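PDB 6JTJ: beta-hexosaminidase, which probably cleaves terminal beta-1,4-linked N-acetylglucosamine from peptide-linked peptidoglycan fragments during recycling of the cell wall. Local coordinates for residues Asp105-Gly108 with Gly109-Arg113; Ala123-Val126 with Leu127-Trp131; Ala175-Gly178 with Asn179-Phe182; Glu235-Ala238 with Ala239-Pro243. All coordinates share one frame; numbering follows the deposited sequence.

Interaction 1 (Asp105-Gly108 with Gly109-Arg113); sequences DHEG and GRVQR. With NAG (2-acetamido-2-deoxy-beta-D-glucopyranose), chain I.
Asp105 shares its carboxylate between the guanidinium of Arg113 and the hydroxyls of the bound NAG. Asp105 CB already rests against the arginine, 3.5 Å from Arg113 NH2; the two side chains run alongside each other in the same direction, with their flat groups nearly perpendicular (89°). CG lies beside the backbone N (chi1 -64°), which aims the carboxylate at the sugar: Asp105 OD1 accepts NAG O4 at 2.8 Å and OD2 accepts NAG O6 at 2.7 Å. Asp105 OD2 also receives Arg113 NH2 at 2.9 Å in a salt bridge, the donor coming from above the carboxylate plane. A water adds a third bond to OD2 and ties it to Arg113 NE and the backbone N of Asp105. Arg113 also pairs with Glu219 and Asp221 of the second subunit.

Glu107 lies across Val111, its CD 3.7 Å from Val111 CG1, while its carboxylate oxygens bind Arg180 and Lys210. Gln112 CG sits over the centre of the His106 ring, 3.7 Å from the centroid, a CH-pi contact; His106 NE2 is bonded to Phe114 N. Val111 O accepts Glu107 N and Gly108 N from opposite faces. This classic beta bulge, beside a type II' turn from Gly108 to Val111, shapes a hairpin that brings Asp105 and Arg113 to the predicted substrate site of this family 3 glycosidase.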
loop_
_atom_site.group_PDB
_atom_site.type_symbol
_atom_site.label_atom_id
_atom_site.label_comp_id
_atom_site.label_asym_id
_atom_site.label_seq_id
_atom_site.Cartn_x
_atom_site.Cartn_y
_atom_site.Cartn_z
ATOM N N ASP C 105 -10.017 6.927 -9.681
ATOM C CA ASP C 105 -9.302 5.658 -9.646
ATOM C C ASP C 105 -10.285 4.482 -9.662
ATOM O O ASP C 105 -10.704 4.004 -8.601
ATOM C CB ASP C 105 -8.419 5.571 -8.384
ATOM C CG ASP C 105 -7.308 6.612 -8.357
ATOM O OD1 ASP C 105 -6.480 6.594 -9.288
ATOM O OD2 ASP C 105 -7.231 7.411 -7.395
ATOM N N HIS C 106 -10.670 4.041 -10.864
ATOM C CA HIS C 106 -11.349 2.757 -11.035
ATOM C C HIS C 106 -10.424 1.820 -11.765
ATOM O O HIS C 106 -10.322 1.862 -12.990
ATOM C CB HIS C 106 -12.671 2.888 -11.798
ATOM C CG HIS C 106 -13.850 3.157 -10.916
ATOM N ND1 HIS C 106 -15.127 2.760 -11.238
ATOM C CD2 HIS C 106 -13.944 3.783 -9.724
ATOM C CE1 HIS C 106 -15.956 3.115 -10.274
ATOM N NE2 HIS C 106 -15.265 3.746 -9.347
ATOM N N GLU C 107 -9.733 0.990 -10.996
ATOM C CA GLU C 107 -8.886 -0.055 -11.544
ATOM C C GLU C 107 -9.637 -1.369 -11.544
ATOM O O GLU C 107 -9.600 -2.110 -12.522
ATOM C CB GLU C 107 -7.630 -0.230 -10.699
ATOM C CG GLU C 107 -6.665 0.936 -10.756
ATOM C CD GLU C 107 -5.510 0.796 -9.777
ATOM O OE1 GLU C 107 -5.182 -0.340 -9.374
ATOM O OE2 GLU C 107 -4.929 1.829 -9.419
ATOM N N GLY C 108 -10.258 -1.673 -10.409
ATOM C CA GLY C 108 -10.818 -2.976 -10.161
ATOM C C GLY C 108 -10.362 -3.551 -8.825
ATOM O O GLY C 108 -9.347 -3.152 -8.265
ATOM N N GLY C 109 -11.126 -4.513 -8.322
ATOM C CA GLY C 109 -10.769 -5.192 -7.084
ATOM C C GLY C 109 -10.776 -4.183 -5.967
ATOM O O GLY C 109 -11.772 -3.496 -5.754
ATOM N N ARG C 110 -9.645 -4.046 -5.279
ATOM C CA ARG C 110 -9.589 -3.181 -4.083
ATOM C C ARG C 110 -9.341 -1.722 -4.379
ATOM O O ARG C 110 -9.260 -0.898 -3.445
ATOM C CB ARG C 110 -8.552 -3.687 -3.072
ATOM C CG ARG C 110 -8.773 -5.116 -2.635
ATOM C CD ARG C 110 -7.961 -5.460 -1.409
ATOM N NE ARG C 110 -8.133 -6.846 -1.008
ATOM C CZ ARG C 110 -7.447 -7.865 -1.512
ATOM N NH1 ARG C 110 -6.556 -7.693 -2.486
ATOM N NH2 ARG C 110 -7.664 -9.089 -1.050
ATOM N N VAL C 111 -9.320 -1.385 -5.663
ATOM C CA VAL C 111 -9.272 0.007 -6.080
ATOM C C VAL C 111 -10.459 0.317 -7.007
ATOM O O VAL C 111 -10.375 0.197 -8.235
ATOM C CB VAL C 111 -7.952 0.336 -6.775
ATOM C CG1 VAL C 111 -7.851 1.822 -7.051
ATOM C CG2 VAL C 111 -6.779 -0.122 -5.929
ATOM N N GLN C 112 -11.576 0.685 -6.378
ATOM C CA GLN C 112 -12.792 1.087 -7.078
ATOM C C GLN C 112 -13.574 2.005 -6.147
ATOM O O GLN C 112 -14.137 1.549 -5.143
ATOM C CB GLN C 112 -13.637 -0.141 -7.443
ATOM C CG GLN C 112 -14.908 0.245 -8.179
ATOM C CD GLN C 112 -15.785 -0.924 -8.585
ATOM O OE1 GLN C 112 -15.365 -2.078 -8.615
ATOM N NE2 GLN C 112 -17.042 -0.610 -8.885
ATOM N N ARG C 113 -13.531 3.306 -6.413
ATOM C CA ARG C 113 -14.096 4.302 -5.497
ATOM C C ARG C 113 -15.599 4.174 -5.321
ATOM O O ARG C 113 -16.114 4.265 -4.209
ATOM C CB ARG C 113 -13.783 5.726 -5.974
ATOM C CG ARG C 113 -12.315 6.059 -6.129
ATOM C CD ARG C 113 -11.468 5.632 -4.939
ATOM N NE ARG C 113 -10.081 6.030 -5.163
ATOM C CZ ARG C 113 -9.010 5.426 -4.640
ATOM N NH1 ARG C 113 -9.132 4.372 -3.840
ATOM N NH2 ARG C 113 -7.799 5.876 -4.941
HETATM C C1 NAG I . -1.240 7.100 -5.822
HETATM C C2 NAG I . -1.531 5.666 -6.289
HETATM C C3 NAG I . -2.037 5.669 -7.712
HETATM C C4 NAG I . -3.193 6.653 -7.878
HETATM C C5 NAG I . -2.777 8.059 -7.495
HETATM C C6 NAG I . -3.981 9.006 -7.480
HETATM C C7 NAG I . -0.264 3.568 -5.782
HETATM C C8 NAG I . -1.511 3.020 -5.226
HETATM N N2 NAG I . -0.364 4.820 -6.246
HETATM O O1 NAG I . -1.256 7.173 -4.409
HETATM O O3 NAG I . -2.417 4.357 -8.058
HETATM O O4 NAG I . -3.701 6.640 -9.188
HETATM O O5 NAG I . -2.242 8.037 -6.188
HETATM O O6 NAG I . -4.955 8.654 -6.511
HETATM O O7 NAG I . 0.784 2.901 -5.762
HETATM O O HOH W 1 -9.918 8.023 -7.132
#

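Interaction 2 (Ala123-Val126 with Leu127-Trp131); sequences AMNV and LGQIW
Met124 and Leu127 lie side by side and point the same way, with Met124 SD 3.8 Å from Leu127 CD1. The methionine chain leaves its backbone anti to the carbonyl carbon and then folds at both later torsions (chi2 -60°, chi3 94°), which brings the sulfur and CE back alongside the leucine methyl. Phe182 packs against both residues, and Leu127 also meets Ala142 of helix 136-155.

Asn125 and Gln129, one helical turn apart, run together without their side chains bonding: Asn125 ND2 and Gln129 NE2, both donors, stand 3.9 Å apart. Asn125 holds CG between its backbone N and carbonyl carbon (chi1 79°), whereas Gln129 is extended beyond CG and passes Asn125 O at 3.3 Å with that carbon.

These pairs belong to the opening turns of helix 124-134, where the backbone bonding is mixed. Met124 O accepts Leu127 N at 3.0 Å and, weakly, Gly128 N, while regular i to i+4 bonds follow from Gln129 N to Asn125 O at 2.9 Å and from Ile130 N to Val126 O at 3.1 Å.

Val126 CG2 lies across from Gln129 OE1, a loose 4.2 Å away. Ile130 extends CG1 past Val126 O, 3.5 Å away, and its side chain touches Ala139. At the start of the helix, the backbone of Asn125 bonds to that of Asn179.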
loop_
_atom_site.group_PDB
_atom_site.type_symbol
_atom_site.label_atom_id
_atom_site.label_comp_id
_atom_site.label_asym_id
_atom_site.label_seq_id
_atom_site.Cartn_x
_atom_site.Cartn_y
_atom_site.Cartn_z
ATOM N N ALA C 123 -10.201 -7.545 -9.767
ATOM C CA ALA C 123 -8.813 -7.125 -9.749
ATOM C C ALA C 123 -8.155 -7.513 -11.089
ATOM O O ALA C 123 -8.506 -8.523 -11.686
ATOM C CB ALA C 123 -8.088 -7.784 -8.599
ATOM N N MET C 124 -7.207 -6.714 -11.554
ATOM C CA MET C 124 -6.559 -6.997 -12.834
ATOM C C MET C 124 -5.824 -8.329 -12.893
ATOM O O MET C 124 -5.697 -8.916 -13.966
ATOM C CB MET C 124 -5.614 -5.867 -13.234
ATOM C CG MET C 124 -6.298 -4.544 -13.518
ATOM S SD MET C 124 -7.497 -4.639 -14.868
ATOM C CE MET C 124 -9.022 -4.940 -13.993
ATOM N N ASN C 125 -5.358 -8.850 -11.767
ATOM C CA ASN C 125 -4.683 -10.130 -11.824
ATOM C C ASN C 125 -5.621 -11.283 -12.222
ATOM O O ASN C 125 -5.146 -12.324 -12.668
ATOM C CB ASN C 125 -3.945 -10.467 -10.531
ATOM C CG ASN C 125 -4.855 -10.986 -9.455
ATOM O OD1 ASN C 125 -5.966 -10.493 -9.256
ATOM N ND2 ASN C 125 -4.383 -11.982 -8.738
ATOM N N VAL C 126 -6.920 -11.094 -12.030
ATOM C CA VAL C 126 -7.904 -12.062 -12.459
ATOM C C VAL C 126 -7.790 -12.254 -13.969
ATOM O O VAL C 126 -7.904 -13.368 -14.441
ATOM C CB VAL C 126 -9.325 -11.636 -12.067
ATOM C CG1 VAL C 126 -10.361 -12.539 -12.706
ATOM C CG2 VAL C 126 -9.485 -11.670 -10.542
ATOM N N LEU C 127 -7.502 -11.177 -14.706
ATOM C CA LEU C 127 -7.327 -11.267 -16.140
ATOM C C LEU C 127 -6.063 -12.012 -16.508
ATOM O O LEU C 127 -6.050 -12.779 -17.456
ATOM C CB LEU C 127 -7.348 -9.882 -16.784
ATOM C CG LEU C 127 -8.679 -9.161 -16.574
ATOM C CD1 LEU C 127 -8.548 -7.682 -16.902
ATOM C CD2 LEU C 127 -9.786 -9.798 -17.393
ATOM N N GLY C 128 -5.010 -11.841 -15.736
ATOM C CA GLY C 128 -3.784 -12.607 -15.928
ATOM C C GLY C 128 -3.940 -14.082 -15.580
ATOM O O GLY C 128 -3.240 -14.930 -16.123
ATOM N N GLN C 129 -4.839 -14.394 -14.662
ATOM C CA GLN C 129 -5.126 -15.789 -14.343
ATOM C C GLN C 129 -5.890 -16.458 -15.489
ATOM O O GLN C 129 -5.661 -17.633 -15.775
ATOM C CB GLN C 129 -5.914 -15.893 -13.036
ATOM C CG GLN C 129 -5.066 -15.555 -11.839
ATOM C CD GLN C 129 -5.868 -15.437 -10.554
ATOM O OE1 GLN C 129 -7.046 -15.068 -10.549
ATOM N NE2 GLN C 129 -5.226 -15.768 -9.451
ATOM N N ILE C 130 -6.823 -15.731 -16.109
ATOM C CA ILE C 130 -7.510 -16.217 -17.300
ATOM C C ILE C 130 -6.487 -16.451 -18.416
ATOM O O ILE C 130 -6.556 -17.442 -19.125
ATOM C CB ILE C 130 -8.586 -15.235 -17.783
ATOM C CG1 ILE C 130 -9.723 -15.172 -16.783
ATOM C CG2 ILE C 130 -9.128 -15.662 -19.138
ATOM C CD1 ILE C 130 -10.733 -14.072 -17.032
ATOM N N TRP C 131 -5.504 -15.566 -18.535
ATOM C CA TRP C 131 -4.438 -15.727 -19.523
ATOM C C TRP C 131 -3.716 -17.060 -19.327
ATOM O O TRP C 131 -3.528 -17.823 -20.280
ATOM C CB TRP C 131 -3.447 -14.559 -19.416
ATOM C CG TRP C 131 -2.209 -14.635 -20.239
ATOM C CD1 TRP C 131 -1.123 -15.394 -20.008
ATOM C CD2 TRP C 131 -1.907 -13.851 -21.403
ATOM N NE1 TRP C 131 -0.163 -15.169 -20.966
ATOM C CE2 TRP C 131 -0.631 -14.230 -21.840
ATOM C CE3 TRP C 131 -2.610 -12.888 -22.129
ATOM C CZ2 TRP C 131 -0.021 -13.664 -22.946
ATOM C CZ3 TRP C 131 -1.998 -12.328 -23.252
ATOM C CH2 TRP C 131 -0.720 -12.718 -23.639
#

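Interaction 3 (Ala175-Gly178 with Asn179-Phe182). With NAG (2-acetamido-2-deoxy-beta-D-glucopyranose), chain I.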
loop_
_atom_site.group_PDB
_atom_site.type_symbol
_atom_site.label_atom_id
_atom_site.label_comp_id
_atom_site.label_asym_id
_atom_site.label_seq_id
_atom_site.Cartn_x
_atom_site.Cartn_y
_atom_site.Cartn_z
ATOM N N ALA C 175 3.495 -5.423 -2.165
ATOM C CA ALA C 175 2.150 -5.715 -1.652
ATOM C C ALA C 175 1.148 -4.646 -2.039
ATOM O O ALA C 175 0.013 -4.942 -2.344
ATOM C CB ALA C 175 2.179 -5.837 -0.130
ATOM N N VAL C 176 1.564 -3.390 -2.027
ATOM C CA VAL C 176 0.652 -2.321 -2.345
ATOM C C VAL C 176 0.130 -2.422 -3.789
ATOM O O VAL C 176 -0.956 -1.912 -4.091
ATOM C CB VAL C 176 1.237 -0.925 -2.006
ATOM C CG1 VAL C 176 2.374 -0.498 -2.932
ATOM C CG2 VAL C 176 0.132 0.111 -2.033
ATOM N N ILE C 177 0.939 -2.983 -4.691
ATOM C CA ILE C 177 0.483 -3.246 -6.047
ATOM C C ILE C 177 -0.301 -4.541 -5.970
ATOM O O ILE C 177 -1.486 -4.545 -6.243
ATOM C CB ILE C 177 1.634 -3.345 -7.073
ATOM C CG1 ILE C 177 2.450 -2.042 -7.133
ATOM C CG2 ILE C 177 1.102 -3.694 -8.460
ATOM C CD1 ILE C 177 1.659 -0.792 -7.416
ATOM N N GLY C 178 0.355 -5.607 -5.547
ATOM C CA GLY C 178 -0.306 -6.873 -5.296
ATOM C C GLY C 178 -1.106 -7.416 -6.454
ATOM O O GLY C 178 -0.585 -7.538 -7.556
ATOM N N ASN C 179 -2.389 -7.655 -6.225
ATOM C CA ASN C 179 -3.230 -8.130 -7.275
ATOM C C ASN C 179 -3.688 -7.029 -8.284
ATOM O O ASN C 179 -4.447 -7.294 -9.192
ATOM C CB ASN C 179 -4.374 -8.944 -6.677
ATOM C CG ASN C 179 -5.443 -8.068 -6.027
ATOM O OD1 ASN C 179 -5.400 -6.848 -6.113
ATOM N ND2 ASN C 179 -6.426 -8.702 -5.404
ATOM N N ARG C 180 -3.217 -5.804 -8.125
ATOM C CA ARG C 180 -3.524 -4.745 -9.075
ATOM C C ARG C 180 -2.748 -4.901 -10.382
ATOM O O ARG C 180 -3.094 -4.253 -11.375
ATOM C CB ARG C 180 -3.223 -3.398 -8.484
ATOM C CG ARG C 180 -4.102 -3.057 -7.272
ATOM C CD ARG C 180 -3.463 -1.968 -6.452
ATOM N NE ARG C 180 -3.450 -0.716 -7.190
ATOM C CZ ARG C 180 -2.713 0.337 -6.864
ATOM N NH1 ARG C 180 -1.894 0.265 -5.828
ATOM N NH2 ARG C 180 -2.789 1.455 -7.581
ATOM N N SER C 181 -1.703 -5.729 -10.366
ATOM C CA SER C 181 -0.931 -6.018 -11.561
ATOM C C SER C 181 -1.573 -7.181 -12.331
ATOM O O SER C 181 -2.063 -8.141 -11.727
ATOM C CB SER C 181 0.500 -6.370 -11.180
ATOM O OG SER C 181 1.192 -6.961 -12.243
ATOM N N PHE C 182 -1.578 -7.071 -13.667
ATOM C CA PHE C 182 -2.134 -8.113 -14.521
ATOM C C PHE C 182 -1.400 -9.439 -14.350
ATOM O O PHE C 182 -2.034 -10.477 -14.281
ATOM C CB PHE C 182 -2.013 -7.752 -16.002
ATOM C CG PHE C 182 -2.985 -6.714 -16.481
ATOM C CD1 PHE C 182 -4.324 -7.010 -16.669
ATOM C CD2 PHE C 182 -2.551 -5.428 -16.773
ATOM C CE1 PHE C 182 -5.209 -6.056 -17.135
ATOM C CE2 PHE C 182 -3.429 -4.483 -17.245
ATOM C CZ PHE C 182 -4.763 -4.786 -17.418
HETATM C C1 NAG I . -1.240 7.100 -5.822
HETATM C C2 NAG I . -1.531 5.666 -6.289
HETATM C C3 NAG I . -2.037 5.669 -7.712
HETATM C C4 NAG I . -3.193 6.653 -7.878
HETATM C C5 NAG I . -2.777 8.059 -7.495
HETATM C C6 NAG I . -3.981 9.006 -7.480
HETATM C C7 NAG I . -0.264 3.568 -5.782
HETATM C C8 NAG I . -1.511 3.020 -5.226
HETATM N N2 NAG I . -0.364 4.820 -6.246
HETATM O O1 NAG I . -1.256 7.173 -4.409
HETATM O O3 NAG I . -2.417 4.357 -8.058
HETATM O O4 NAG I . -3.701 6.640 -9.188
HETATM O O5 NAG I . -2.242 8.037 -6.188
HETATM O O6 NAG I . -4.955 8.654 -6.511
HETATM O O7 NAG I . 0.784 2.901 -5.762
HETATM O O HOH W 2 -0.645 -9.546 -9.658
#
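A type II' turn in the loop between strand 161-162 and helix 186-202 presents Arg180, a predicted substrate-binding residue: the turn runs from Ile177 to Arg180 and is closed by Arg180 N to Ile177 O at 2.9 Å. Gly178, at the first corner of the turn, has a positive phi (55°). The first part of the arginine side chain hugs the turn: CB lies 3.1 Å and CD 3.3 Å from Ile177 O. A bend at chi3 (67°) then swings the guanidinium toward the sugar, with Val176 O at its edge and in its plane. Arg180 NH1 reaches that carbonyl, although its modelled position is less certain, and NH2 makes a weak bond of 3.0 Å to NAG O3. NE is salt-bridged to Glu107, which probably helps fix the rotation of the group.

Ile177 crosses Arg180 at about a right angle, its CD1 beside the guanidinium, while CG2 packs on Ser181 CB at 3.9 Å; the serine hydroxyl bonds to Asp168 O. On the backbone, a single water donates to both Gly178 O and Ser181 O, each at 2.9 Å.

Interaction 4 (Glu235-Ala238 with Ala239-Pro243); sequences ELEA and ADLAP
Leu236 O receives two backbone donors, Leu241 N at 2.9 Å and Ala239 N at 3.1 Å, which arrive from opposite faces of its carbonyl plane. The first bond is nearly straight (170°) and spans five residues instead of the four of a regular alpha-helix; the second spans three. Asp240 N is also near this oxygen but is badly angled and makes no bond, so the usual i to i+4 link is missing where the chain turns.

Leu241 folds back over this carbonyl, CB lying 3.4 Å from Leu236 O. Its CD1 then touches Leu236 CB at 4.0 Å and the carboxylate carbon Glu237 CD at 3.7 Å. Glu237 comes obliquely across the leucine because its chain bends at chi2 (-78°), laying the hydrocarbon and carboxylate near the methyl while OE1 forms a salt bridge with Arg245.

Beyond these residues, a type I turn from Ala239 to Ala242, closed by Ala242 N to Ala239 O at 3.0 Å, carries the chain toward helix 242-249. The buried carboxylate of Asp240, within this turn, is held by two partners: OD1 is salt-bridged to Arg231 and OD2 accepts Trp171 NE1. The contact thus forms the joint between helices 233-238 and 242-249, within the crossover from strand 208-212 to its parallel neighbour 254-257; Leu241 packs on Pro213, just past the first of these strands.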
loop_
_atom_site.group_PDB
_atom_site.type_symbol
_atom_site.label_atom_id
_atom_site.label_comp_id
_atom_site.label_asym_id
_atom_site.label_seq_id
_atom_site.Cartn_x
_atom_site.Cartn_y
_atom_site.Cartn_z
ATOM N N GLU C 235 17.971 -3.599 -17.306
ATOM C CA GLU C 235 17.059 -4.557 -16.686
ATOM C C GLU C 235 15.618 -4.081 -16.797
ATOM O O GLU C 235 14.732 -4.862 -17.128
ATOM C CB GLU C 235 17.437 -4.791 -15.228
ATOM C CG GLU C 235 18.702 -5.608 -15.048
ATOM C CD GLU C 235 19.093 -5.721 -13.593
ATOM O OE1 GLU C 235 18.786 -6.761 -12.980
ATOM O OE2 GLU C 235 19.689 -4.763 -13.061
ATOM N N LEU C 236 15.406 -2.786 -16.596
ATOM C CA LEU C 236 14.072 -2.216 -16.757
ATOM C C LEU C 236 13.599 -2.205 -18.210
ATOM O O LEU C 236 12.423 -2.493 -18.473
ATOM C CB LEU C 236 13.966 -0.824 -16.125
ATOM C CG LEU C 236 13.520 -0.848 -14.649
ATOM C CD1 LEU C 236 14.675 -1.096 -13.712
ATOM C CD2 LEU C 236 12.839 0.458 -14.260
ATOM N N GLU C 237 14.497 -1.907 -19.148
ATOM C CA GLU C 237 14.134 -1.929 -20.576
ATOM C C GLU C 237 13.746 -3.309 -21.028
ATOM O O GLU C 237 12.825 -3.482 -21.827
ATOM C CB GLU C 237 15.280 -1.431 -21.454
ATOM C CG GLU C 237 15.605 0.034 -21.257
ATOM C CD GLU C 237 14.639 0.980 -21.961
ATOM O OE1 GLU C 237 13.633 0.526 -22.580
ATOM O OE2 GLU C 237 14.899 2.211 -21.891
ATOM N N ALA C 238 14.397 -4.311 -20.463
ATOM C CA ALA C 238 14.073 -5.690 -20.814
ATOM C C ALA C 238 12.699 -6.141 -20.311
ATOM O O ALA C 238 12.174 -7.148 -20.781
ATOM C CB ALA C 238 15.159 -6.620 -20.285
ATOM N N ALA C 239 12.132 -5.449 -19.319
ATOM C CA ALA C 239 10.905 -5.935 -18.683
ATOM C C ALA C 239 9.945 -4.804 -18.344
ATOM O O ALA C 239 9.016 -4.535 -19.118
ATOM C CB ALA C 239 11.252 -6.759 -17.445
ATOM N N ASP C 240 10.176 -4.125 -17.215
ATOM C CA ASP C 240 9.149 -3.230 -16.635
ATOM C C ASP C 240 8.750 -2.073 -17.565
ATOM O O ASP C 240 7.589 -1.679 -17.607
ATOM C CB ASP C 240 9.627 -2.661 -15.313
ATOM C CG ASP C 240 10.038 -3.733 -14.313
ATOM O OD1 ASP C 240 10.938 -4.524 -14.631
ATOM O OD2 ASP C 240 9.478 -3.773 -13.199
ATOM N N LEU C 241 9.706 -1.571 -18.345
ATOM C CA LEU C 241 9.432 -0.468 -19.278
ATOM C C LEU C 241 8.678 -0.861 -20.512
ATOM O O LEU C 241 8.017 -0.021 -21.130
ATOM C CB LEU C 241 10.733 0.248 -19.685
ATOM C CG LEU C 241 11.204 1.292 -18.682
ATOM C CD1 LEU C 241 12.672 1.655 -18.921
ATOM C CD2 LEU C 241 10.336 2.531 -18.730
ATOM N N ALA C 242 8.750 -2.117 -20.903
ATOM C CA ALA C 242 8.197 -2.500 -22.203
ATOM C C ALA C 242 6.701 -2.210 -22.327
ATOM O O ALA C 242 6.258 -1.720 -23.365
ATOM C CB ALA C 242 8.519 -3.953 -22.524
ATOM N N PRO C 243 5.906 -2.499 -21.276
ATOM C CA PRO C 243 4.463 -2.179 -21.413
ATOM C C PRO C 243 4.175 -0.679 -21.570
ATOM O O PRO C 243 3.239 -0.308 -22.268
ATOM C CB PRO C 243 3.845 -2.719 -20.123
ATOM C CG PRO C 243 4.812 -3.753 -19.633
ATOM C CD PRO C 243 6.178 -3.342 -20.105
#

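In the fold
The four contacts are strictly local and follow one another along the chain, neither nesting nor crossing. Interaction 1 closes the hairpin of strands 101-108 and 111-112; interaction 2 opens helix 124-134 soon afterwards, and Met124 CE packs on Glu107 O at 3.2 Å. Interaction 3 turns the loop after strand 161-162 back onto both: Val111 CG2 packs on Arg180 NE at 3.6 Å, and Met124 CB on Arg180 O at 3.5 Å. Interactions 1 and 3 meet the same sugar and the second subunit. Interaction 4, at the joint of helices 233-238 and 242-249, stands apart, its nearest atoms about 8 Å from those of interaction 3.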